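PDB 2I5E: hypothetical protein MM_2497 from Methanosarcina mazei, which probably catalyses the condensation of (2S)-2-phospholactate with GTP to form (2S)-lactyl-2-diphospho-5'-guanosine, a step in the biosynthesis of coenzyme F420. Local coordinates for residues A[28-31]-A[32-36]; A[99-102]-A[103-107]; A[178-181]-A[182-186]; A[190-193]-A[194-198]. All coordinates share one frame; numbering follows the deposited sequence.

Contact 1: residues A[28-31]-A[32-36]; sequences REEF and VELML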
loop_
_atom_site.group_PDB
_atom_site.type_symbol
_atom_site.label_atom_id
_atom_site.label_comp_id
_atom_site.label_asym_id
_atom_site.label_seq_id
_atom_site.Cartn_x
_atom_site.Cartn_y
_atom_site.Cartn_z
ATOM N N ARG A 28 19.735 12.892 -3.076
ATOM C CA ARG A 28 19.540 11.472 -3.018
ATOM C C ARG A 28 20.371 10.818 -1.945
ATOM O O ARG A 28 19.869 10.074 -1.162
ATOM C CB ARG A 28 19.822 10.879 -4.387
ATOM C CG ARG A 28 18.671 11.189 -5.324
ATOM C CD ARG A 28 19.162 11.214 -6.827
ATOM N NE ARG A 28 20.017 10.039 -7.083
ATOM C CZ ARG A 28 20.808 9.838 -8.150
ATOM N NH1 ARG A 28 20.905 10.764 -9.121
ATOM N NH2 ARG A 28 21.519 8.694 -8.225
ATOM N N GLU A 29 21.675 11.089 -1.898
ATOM C CA GLU A 29 22.532 10.380 -0.992
ATOM C C GLU A 29 22.171 10.808 0.416
ATOM O O GLU A 29 22.129 9.991 1.325
ATOM C CB GLU A 29 24.011 10.712 -1.276
ATOM C CG GLU A 29 24.472 10.290 -2.628
ATOM C CD GLU A 29 25.959 10.117 -2.674
ATOM O OE1 GLU A 29 26.371 9.492 -3.637
ATOM O OE2 GLU A 29 26.697 10.565 -1.748
ATOM N N GLU A 30 21.917 12.087 0.634
ATOM C CA GLU A 30 21.499 12.508 2.015
ATOM C C GLU A 30 20.164 11.894 2.503
ATOM O O GLU A 30 20.068 11.432 3.615
ATOM C CB GLU A 30 21.436 14.026 2.119
ATOM C CG GLU A 30 22.495 14.530 3.073
ATOM C CD GLU A 30 22.006 14.771 4.483
ATOM O OE1 GLU A 30 21.810 13.782 5.269
ATOM O OE2 GLU A 30 21.876 16.012 4.791
ATOM N N PHE A 31 19.149 11.935 1.648
ATOM C CA PHE A 31 17.864 11.359 1.900
ATOM C C PHE A 31 18.042 9.896 2.345
ATOM O O PHE A 31 17.731 9.528 3.433
ATOM C CB PHE A 31 17.043 11.444 0.599
ATOM C CG PHE A 31 15.626 11.032 0.758
ATOM C CD1 PHE A 31 14.899 11.444 1.881
ATOM C CD2 PHE A 31 15.009 10.232 -0.196
ATOM C CE1 PHE A 31 13.635 11.066 2.064
ATOM C CE2 PHE A 31 13.686 9.852 -0.035
ATOM C CZ PHE A 31 12.995 10.285 1.078
ATOM N N VAL A 32 18.590 9.063 1.474
ATOM C CA VAL A 32 18.848 7.648 1.727
ATOM C C VAL A 32 19.509 7.387 3.115
ATOM O O VAL A 32 19.103 6.537 3.904
ATOM C CB VAL A 32 19.695 7.265 0.491
ATOM C CG1 VAL A 32 21.084 6.722 0.786
ATOM C CG2 VAL A 32 18.853 6.599 -0.623
ATOM N N GLU A 33 20.510 8.168 3.442
ATOM C CA GLU A 33 21.171 8.078 4.763
ATOM C C GLU A 33 20.171 8.337 5.868
ATOM O O GLU A 33 20.111 7.614 6.860
ATOM C CB GLU A 33 22.287 9.113 4.877
ATOM C CG GLU A 33 22.971 9.042 6.273
ATOM C CD GLU A 33 24.296 9.850 6.303
ATOM O OE1 GLU A 33 25.136 9.643 5.409
ATOM O OE2 GLU A 33 24.478 10.685 7.241
ATOM N N LEU A 34 19.358 9.380 5.709
ATOM C CA LEU A 34 18.272 9.616 6.751
ATOM C C LEU A 34 17.306 8.418 6.836
ATOM O O LEU A 34 16.903 8.023 7.926
ATOM C CB LEU A 34 17.499 10.935 6.512
ATOM C CG LEU A 34 18.334 12.187 6.441
ATOM C CD1 LEU A 34 17.493 13.380 6.078
ATOM C CD2 LEU A 34 19.087 12.407 7.761
HETATM N N MSE A 35 16.934 7.852 5.688
HETATM C CA MSE A 35 16.025 6.686 5.687
HETATM C C MSE A 35 16.659 5.511 6.350
HETATM O O MSE A 35 16.003 4.871 7.151
HETATM C CB MSE A 35 15.545 6.336 4.296
HETATM C CG MSE A 35 14.489 7.328 3.819
HETATM SE SE MSE A 35 13.589 6.694 2.244
HETATM C CE MSE A 35 15.008 6.686 0.848
ATOM N N LEU A 36 17.948 5.247 6.078
ATOM C CA LEU A 36 18.674 4.134 6.745
ATOM C C LEU A 36 18.567 4.202 8.244
ATOM O O LEU A 36 18.318 3.181 8.942
ATOM C CB LEU A 36 20.181 4.147 6.366
ATOM C CG LEU A 36 21.098 3.041 6.923
ATOM C CD1 LEU A 36 20.706 1.616 6.391
ATOM C CD2 LEU A 36 22.665 3.344 6.725
#

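Contact 2: residues A[99-102]-A[103-107]; sequences PLLS and PEHIK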
loop_
_atom_site.group_PDB
_atom_site.type_symbol
_atom_site.label_atom_id
_atom_site.label_comp_id
_atom_site.label_asym_id
_atom_site.label_seq_id
_atom_site.Cartn_x
_atom_site.Cartn_y
_atom_site.Cartn_z
ATOM N N PRO A 99 10.696 4.361 5.376
ATOM C CA PRO A 99 10.560 5.304 6.465
ATOM C C PRO A 99 9.207 5.278 7.246
ATOM O O PRO A 99 9.081 5.979 8.258
ATOM C CB PRO A 99 10.835 6.640 5.775
ATOM C CG PRO A 99 10.165 6.450 4.451
ATOM C CD PRO A 99 10.650 5.069 4.069
ATOM N N LEU A 100 8.249 4.446 6.826
ATOM C CA LEU A 100 6.918 4.314 7.471
ATOM C C LEU A 100 6.845 3.057 8.338
ATOM O O LEU A 100 5.840 2.761 8.958
ATOM C CB LEU A 100 5.805 4.342 6.393
ATOM C CG LEU A 100 5.787 5.608 5.528
ATOM C CD1 LEU A 100 4.542 5.645 4.653
ATOM C CD2 LEU A 100 5.875 6.912 6.416
ATOM N N LEU A 101 7.940 2.330 8.364
ATOM C CA LEU A 101 8.033 1.089 9.057
ATOM C C LEU A 101 8.333 1.402 10.494
ATOM O O LEU A 101 9.204 2.261 10.787
ATOM C CB LEU A 101 9.178 0.290 8.460
ATOM C CG LEU A 101 9.392 -1.053 9.073
ATOM C CD1 LEU A 101 8.303 -2.023 8.555
ATOM C CD2 LEU A 101 10.836 -1.493 8.746
ATOM N N SER A 102 7.584 0.739 11.370
ATOM C CA SER A 102 7.417 1.088 12.799
ATOM C C SER A 102 7.989 -0.098 13.544
ATOM O O SER A 102 8.189 -1.176 12.981
ATOM C CB SER A 102 5.956 1.189 13.170
ATOM O OG SER A 102 5.355 -0.130 13.079
ATOM N N PRO A 103 8.368 0.101 14.809
ATOM C CA PRO A 103 8.748 -1.077 15.556
ATOM C C PRO A 103 7.621 -2.079 15.684
ATOM O O PRO A 103 7.885 -3.244 15.755
ATOM C CB PRO A 103 9.112 -0.490 16.932
ATOM C CG PRO A 103 9.605 0.928 16.626
ATOM C CD PRO A 103 8.670 1.372 15.545
ATOM N N GLU A 104 6.373 -1.625 15.737
ATOM C CA GLU A 104 5.217 -2.507 15.827
ATOM C C GLU A 104 5.144 -3.360 14.598
ATOM O O GLU A 104 4.816 -4.550 14.703
ATOM C CB GLU A 104 3.901 -1.744 16.080
ATOM C CG GLU A 104 2.671 -2.693 16.476
ATOM C CD GLU A 104 1.253 -1.950 16.733
ATOM O OE1 GLU A 104 0.506 -2.322 17.715
ATOM O OE2 GLU A 104 0.874 -1.008 15.978
ATOM N N HIS A 105 5.444 -2.785 13.394
ATOM C CA HIS A 105 5.440 -3.665 12.156
ATOM C C HIS A 105 6.542 -4.670 12.350
ATOM O O HIS A 105 6.326 -5.821 12.136
ATOM C CB HIS A 105 5.777 -2.887 10.908
ATOM C CG HIS A 105 4.825 -1.802 10.614
ATOM N ND1 HIS A 105 3.457 -2.017 10.569
ATOM C CD2 HIS A 105 5.003 -0.498 10.361
ATOM C CE1 HIS A 105 2.836 -0.898 10.227
ATOM N NE2 HIS A 105 3.756 0.049 10.158
ATOM N N ILE A 106 7.762 -4.257 12.739
ATOM C CA ILE A 106 8.820 -5.272 12.817
ATOM C C ILE A 106 8.521 -6.416 13.912
ATOM O O ILE A 106 8.743 -7.635 13.692
ATOM C CB ILE A 106 10.350 -4.705 12.730
ATOM C CG1 ILE A 106 11.197 -5.125 13.860
ATOM C CG2 ILE A 106 10.629 -3.223 12.214
ATOM C CD1 ILE A 106 12.363 -5.695 13.311
ATOM N N LYS A 107 7.941 -6.000 15.050
ATOM C CA LYS A 107 7.499 -6.987 16.088
ATOM C C LYS A 107 6.571 -7.975 15.444
ATOM O O LYS A 107 6.819 -9.155 15.575
ATOM C CB LYS A 107 6.824 -6.292 17.327
ATOM C CG LYS A 107 7.852 -5.532 18.226
ATOM C CD LYS A 107 7.277 -4.438 19.176
ATOM C CE LYS A 107 6.105 -4.877 20.107
ATOM N NZ LYS A 107 6.134 -4.238 21.595
#

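Contact 3: residues A[178-181]-A[182-186]; sequences LVEL and LIHGK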
loop_
_atom_site.group_PDB
_atom_site.type_symbol
_atom_site.label_atom_id
_atom_site.label_comp_id
_atom_site.label_asym_id
_atom_site.label_seq_id
_atom_site.Cartn_x
_atom_site.Cartn_y
_atom_site.Cartn_z
ATOM N N LEU A 178 7.257 10.162 -2.603
ATOM C CA LEU A 178 7.534 11.259 -1.633
ATOM C C LEU A 178 6.232 11.947 -1.159
ATOM O O LEU A 178 6.166 12.533 -0.064
ATOM C CB LEU A 178 8.427 12.285 -2.336
ATOM C CG LEU A 178 9.828 11.894 -2.833
ATOM C CD1 LEU A 178 10.624 13.119 -3.508
ATOM C CD2 LEU A 178 10.562 11.284 -1.711
ATOM N N VAL A 179 5.227 11.941 -2.045
ATOM C CA VAL A 179 3.845 12.246 -1.682
ATOM C C VAL A 179 3.411 11.398 -0.483
ATOM O O VAL A 179 2.886 11.976 0.478
ATOM C CB VAL A 179 2.884 12.061 -2.861
ATOM C CG1 VAL A 179 1.468 12.601 -2.502
ATOM C CG2 VAL A 179 3.415 12.927 -4.028
ATOM N N GLU A 180 3.655 10.078 -0.486
ATOM C CA GLU A 180 3.162 9.216 0.564
ATOM C C GLU A 180 3.932 9.544 1.825
ATOM O O GLU A 180 3.429 9.451 2.887
ATOM C CB GLU A 180 3.389 7.702 0.265
ATOM C CG GLU A 180 2.787 7.169 -1.028
ATOM C CD GLU A 180 1.258 7.286 -1.011
ATOM O OE1 GLU A 180 0.621 7.370 0.059
ATOM O OE2 GLU A 180 0.658 7.386 -2.068
ATOM N N LEU A 181 5.222 9.785 1.693
ATOM C CA LEU A 181 6.045 10.156 2.835
ATOM C C LEU A 181 5.535 11.489 3.525
ATOM O O LEU A 181 5.455 11.589 4.759
ATOM C CB LEU A 181 7.493 10.328 2.364
ATOM C CG LEU A 181 8.512 10.543 3.496
ATOM C CD1 LEU A 181 8.299 9.543 4.726
ATOM C CD2 LEU A 181 9.898 10.432 2.899
ATOM N N LEU A 182 5.287 12.496 2.693
ATOM C CA LEU A 182 4.712 13.737 3.194
ATOM C C LEU A 182 3.321 13.503 3.864
ATOM O O LEU A 182 3.055 13.970 4.997
ATOM C CB LEU A 182 4.707 14.813 2.115
ATOM C CG LEU A 182 6.065 15.454 1.811
ATOM C CD1 LEU A 182 5.912 16.601 0.723
ATOM C CD2 LEU A 182 7.027 15.820 2.960
ATOM N N ILE A 183 2.446 12.733 3.219
ATOM C CA ILE A 183 1.159 12.492 3.866
ATOM C C ILE A 183 1.260 11.683 5.181
ATOM O O ILE A 183 0.630 12.062 6.136
ATOM C CB ILE A 183 0.165 11.779 2.945
ATOM C CG1 ILE A 183 -0.042 12.626 1.670
ATOM C CG2 ILE A 183 -1.072 11.285 3.778
ATOM C CD1 ILE A 183 -1.136 13.558 1.617
ATOM N N HIS A 184 2.021 10.564 5.203
ATOM C CA HIS A 184 1.928 9.582 6.266
ATOM C C HIS A 184 3.103 9.541 7.200
ATOM O O HIS A 184 3.038 8.858 8.230
ATOM C CB HIS A 184 1.733 8.138 5.694
ATOM C CG HIS A 184 0.435 7.963 4.949
ATOM N ND1 HIS A 184 0.355 7.935 3.566
ATOM C CD2 HIS A 184 -0.832 7.924 5.386
ATOM C CE1 HIS A 184 -0.918 7.858 3.187
ATOM N NE2 HIS A 184 -1.650 7.788 4.282
ATOM N N GLY A 185 4.212 10.171 6.841
ATOM C CA GLY A 185 5.382 9.944 7.685
ATOM C C GLY A 185 5.676 11.005 8.764
ATOM O O GLY A 185 5.094 12.104 8.784
ATOM N N LYS A 186 6.667 10.678 9.569
ATOM C CA LYS A 186 7.112 11.460 10.703
ATOM C C LYS A 186 8.603 11.386 10.662
ATOM O O LYS A 186 9.163 10.326 10.387
ATOM C CB LYS A 186 6.729 10.698 12.004
ATOM C CG LYS A 186 5.461 11.094 12.586
ATOM C CD LYS A 186 4.647 9.927 13.149
ATOM C CE LYS A 186 3.426 9.633 12.171
ATOM N NZ LYS A 186 2.720 10.899 11.639
#

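Contact 4: residues A[190-193]-A[194-198]; sequences KDYI and ESKFR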
loop_
_atom_site.group_PDB
_atom_site.type_symbol
_atom_site.label_atom_id
_atom_site.label_comp_id
_atom_site.label_asym_id
_atom_site.label_seq_id
_atom_site.Cartn_x
_atom_site.Cartn_y
_atom_site.Cartn_z
ATOM N N LYS A 190 11.179 12.571 6.334
ATOM C CA LYS A 190 10.021 13.381 5.980
ATOM C C LYS A 190 10.349 14.877 6.106
ATOM O O LYS A 190 10.102 15.675 5.178
ATOM C CB LYS A 190 8.818 12.969 6.836
ATOM C CG LYS A 190 7.471 13.706 6.438
ATOM C CD LYS A 190 7.134 14.812 7.469
ATOM C CE LYS A 190 5.800 15.527 7.133
ATOM N NZ LYS A 190 4.549 14.584 7.054
ATOM N N ASP A 191 10.999 15.266 7.197
ATOM C CA ASP A 191 11.314 16.762 7.367
ATOM C C ASP A 191 12.215 17.217 6.290
ATOM O O ASP A 191 12.131 18.350 5.896
ATOM C CB ASP A 191 11.966 17.065 8.735
ATOM C CG ASP A 191 11.133 16.571 9.859
ATOM O OD1 ASP A 191 9.913 16.506 9.629
ATOM O OD2 ASP A 191 11.648 16.203 10.922
ATOM N N TYR A 192 13.090 16.324 5.815
ATOM C CA TYR A 192 14.058 16.690 4.789
ATOM C C TYR A 192 13.332 17.059 3.509
ATOM O O TYR A 192 13.558 18.101 2.914
ATOM C CB TYR A 192 15.075 15.502 4.572
ATOM C CG TYR A 192 16.171 15.734 3.498
ATOM C CD1 TYR A 192 17.357 16.427 3.816
ATOM C CD2 TYR A 192 16.006 15.297 2.189
ATOM C CE1 TYR A 192 18.368 16.712 2.865
ATOM C CE2 TYR A 192 17.003 15.550 1.203
ATOM C CZ TYR A 192 18.198 16.254 1.567
ATOM O OH TYR A 192 19.221 16.469 0.625
ATOM N N ILE A 193 12.439 16.178 3.089
ATOM C CA ILE A 193 11.565 16.391 1.925
ATOM C C ILE A 193 10.660 17.577 2.178
ATOM O O ILE A 193 10.515 18.401 1.334
ATOM C CB ILE A 193 10.692 15.092 1.647
ATOM C CG1 ILE A 193 11.608 13.938 1.306
ATOM C CG2 ILE A 193 9.665 15.369 0.486
ATOM C CD1 ILE A 193 12.417 14.187 0.033
ATOM N N GLU A 194 10.022 17.634 3.353
ATOM C CA GLU A 194 9.079 18.768 3.654
ATOM C C GLU A 194 9.757 20.143 3.544
ATOM O O GLU A 194 9.119 21.091 3.193
ATOM C CB GLU A 194 8.459 18.607 5.036
ATOM C CG GLU A 194 7.074 19.222 4.994
ATOM C CD GLU A 194 6.489 19.448 6.309
ATOM O OE1 GLU A 194 6.907 18.707 7.236
ATOM O OE2 GLU A 194 5.625 20.375 6.425
ATOM N N SER A 195 11.086 20.181 3.759
ATOM C CA SER A 195 11.910 21.373 3.630
ATOM C C SER A 195 12.161 21.765 2.197
ATOM O O SER A 195 12.641 22.851 1.943
ATOM C CB SER A 195 13.242 21.175 4.439
ATOM O OG SER A 195 14.200 20.390 3.728
ATOM N N LYS A 196 11.840 20.900 1.243
ATOM C CA LYS A 196 12.100 21.170 -0.131
ATOM C C LYS A 196 10.846 21.178 -0.955
ATOM O O LYS A 196 10.885 21.745 -2.000
ATOM C CB LYS A 196 13.122 20.149 -0.738
ATOM C CG LYS A 196 14.523 20.115 0.033
ATOM C CD LYS A 196 15.428 18.904 -0.444
ATOM C CE LYS A 196 16.830 19.055 0.116
ATOM N NZ LYS A 196 17.670 19.874 -0.847
ATOM N N PHE A 197 9.764 20.504 -0.528
ATOM C CA PHE A 197 8.509 20.452 -1.309
ATOM C C PHE A 197 7.276 20.633 -0.439
ATOM O O PHE A 197 7.304 20.433 0.776
ATOM C CB PHE A 197 8.366 19.099 -2.016
ATOM C CG PHE A 197 9.543 18.710 -2.838
ATOM C CD1 PHE A 197 9.547 18.993 -4.208
ATOM C CD2 PHE A 197 10.614 18.001 -2.261
ATOM C CE1 PHE A 197 10.620 18.633 -5.024
ATOM C CE2 PHE A 197 11.706 17.613 -3.047
ATOM C CZ PHE A 197 11.743 17.959 -4.427
ATOM N N ARG A 198 6.169 20.915 -1.088
ATOM C CA ARG A 198 4.859 20.925 -0.524
ATOM C C ARG A 198 3.962 20.064 -1.370
ATOM O O ARG A 198 4.247 19.813 -2.543
ATOM C CB ARG A 198 4.307 22.391 -0.558
ATOM C CG ARG A 198 4.963 23.188 -1.619
ATOM C CD ARG A 198 4.621 24.665 -1.579
ATOM N NE ARG A 198 3.358 24.661 -2.172
ATOM C CZ ARG A 198 2.989 25.231 -3.312
ATOM N NH1 ARG A 198 3.781 25.998 -4.038
ATOM N NH2 ARG A 198 1.725 25.023 -3.657
#

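Contact 1: residues A[28-31]-A[32-36]
Phe-31 and Met-35, one helical turn apart, meet through the bent end of the selenomethionine. Its SE lies 4.2 Å from the centroid of the Phe-31 ring and 30° off the ring normal, an oblique Met-aromatic contact, and its CE comes within 3.5 Å of Phe-31 CE2. Two torsions account for this: Phe-31 carries CG opposite its backbone N (chi1 -173°), and the Met-35 chain folds at chi3 (-66°), bringing the methyl back to the ring. Val-32 packs on backbone, with CB 3.3 Å from Arg-28 O. In a separate pair, Glu-30 OE1 lies 3.9 Å from Leu-34 CD2.

Beneath the side chains runs an unbroken i to i+4 ladder, from Val-32 N to Arg-28 O (3.1 Å) through to Met-35 N to Phe-31 O (2.9 Å). Further out, Glu-33 forms a salt bridge with Lys-12, Glu-29 is hydrogen-bonded to Tyr-59, and the Phe-31 ring packs on Leu-178, Leu-181 and Ile-193. Helix 25-45 links the adjacent parallel strands 5-9 and 50-55, a beta-alpha-beta crossover consistent with the Rossmann-like GT-A nucleotidyltransferase fold.

Contact 2: residues A[99-102]-A[103-107]
Ser-102 meets His-105 because of two first torsions. The serine OG sits between its own backbone N and carbonyl carbon (chi1 67°), which turns it toward the first turn of the helix, and the histidine CG is placed opposite its carbonyl carbon (chi1 -61°), turning the ring back toward Ser-102. Ser-102 is thus the N-cap: its OG accepts from His-105 N at 2.7 Å, with an N-H...O angle of 157°. The exact place of OG is less certain, since the model sets it too close to the imidazole, one face of which it lies over. The first helical backbone bond follows, from Ile-106 N to Ser-102 O at 3.1 Å, and Pro-103 starts the helix at N1.

Leu-101, the residue before the cap, reaches Ile-106 at N4: Leu-101 CD2 is 3.9 Å from Ile-106 CG2, and the two side chains cross at about a right angle. This pairing of N' with N4 is a hydrophobic staple. The other branch, Leu-101 CD1, rests 3.6 Å from His-105 CB. Leu-100 O lies near the plane of the imidazole, at its edge. His-105 ND1 has a weak hydrogen bond with Tyr-163 OH, and the residue packs against Asp-164 of the second subunit.

The capped turn leads from the loop after strand 91-94 into helix 103-109. Leu-101 packs on Val-94 and Ile-106 on Leu-92 of that strand. Toward helix 25-45, Ile-106 touches Leu-43 and Leu-101 O is hydrogen-bonded to Ser-42 OG.

Contact 3: residues A[178-181]-A[182-186]
Leu-181 and Gly-185 close the last turn of helix 175-184, where Gly-185 N donates to Leu-181 O at 2.8 Å. The N-H...O angle of 143° is less straight than the 167° of the bond from Leu-182 N to Leu-178 O, in keeping with Gly-185 being the first residue to leave helical backbone angles. With no side chain on the glycine, Leu-181 CD1 lies 4.2 Å from Gly-185 CA.

Leu-182 packs on the preceding turn through its stem: both CB and CG lie 3.5 Å from Leu-178 O. Its outer part turns to Leu-199 and Leu-208, which belong to the antiparallel hairpin of strands 197-201 and 206-210. Val-179, Leu-182 and Ile-183 all touch this hairpin, Leu-178 and Leu-182 also helix 188-194, while Glu-180, Ile-183 and His-184 reach the second subunit, in a chain whose main sheet is consistent with the GT-A-like fold of the family.

Glu-180 is the third main participant. A bend at chi2 (-63°) swings its carboxylate alongside His-184, the two side chains pointing the same way with their planes nearly coplanar. Glu-180 OE1 sits at the edge of the ring, in its plane, and Ile-183 CG2 lies 3.4 Å above the ring plane, over its centre. Glu-180 OE2 is hydrogen-bonded to Gly-123 N of the second subunit, and His-184 meets Phe-166 edge-to-face and also the Phe-146 ring of the second subunit.

Contact 4: residues A[190-193]-A[194-198]
Ile-193 O, touching both Lys-196 and Phe-197, is the acceptor round which helix 188-194 ends and the chain turns into strand 197-201 of the C-terminal antiparallel hairpin. It takes two N-H groups: Phe-197 N at 2.9 Å, nearly in line with the carbonyl, and Lys-196 N at 2.8 Å, which stands above the carbonyl plane, 54° out of it. The preceding carbonyls are also used. Lys-190 O accepts from Glu-194 N at 2.7 Å and Asp-191 O from Ser-195 N at 3.0 Å. Tyr-192 O receives a bond from the Ser-195 hydroxyl, modelled unusually short, and a weak second one from Ser-195 N; the serine chi1 of 80° aims OG back at the helix end.

Both lysine ammonium groups find partners elsewhere. Lys-190 NZ donates to Leu-182 O and Gly-185 O, whereas its CE makes the nearest approach to Glu-194 OE1, at 3.4 Å, with NZ 4.8 Å from that oxygen. Lys-196 NZ forms a salt bridge with Glu-27, and on the way the chain crosses the tyrosine: Lys-196 CE lies over one face of the Tyr-192 ring, 3.4 Å from CZ. Beside the carbonyl that accepts two hydrogen bonds, Ile-193 CG2 meets Phe-197 CD2 at 3.9 Å.

Contact 1 lies against all three others. Its Phe-31 ring wedges between contacts 3 and 4, with CZ 3.6 Å from Leu-181 CD2 and CE1 3.6 Å from Ile-193 CG1, while Met-35 SE reaches Pro-99 CD of contact 2 at 3.8 Å. Contacts 3 and 4, centres 9 Å apart on consecutive helices, also touch where Leu-182 CD2 lies 3.5 Å from Glu-194 N. Contact 2 meets contact 3 where Leu-100 CD2 lies 3.3 Å from Gly-185 CA, but stays about 6 Å from contact 4 at the nearest atoms. A di(hydroxyethyl)ether and a Tris molecule, both probably from the crystallisation liquor, lie about 3 Å from the Val-32 side chain of contact 1 and about 4 Å from that of Glu-180 in contact 3, respectively.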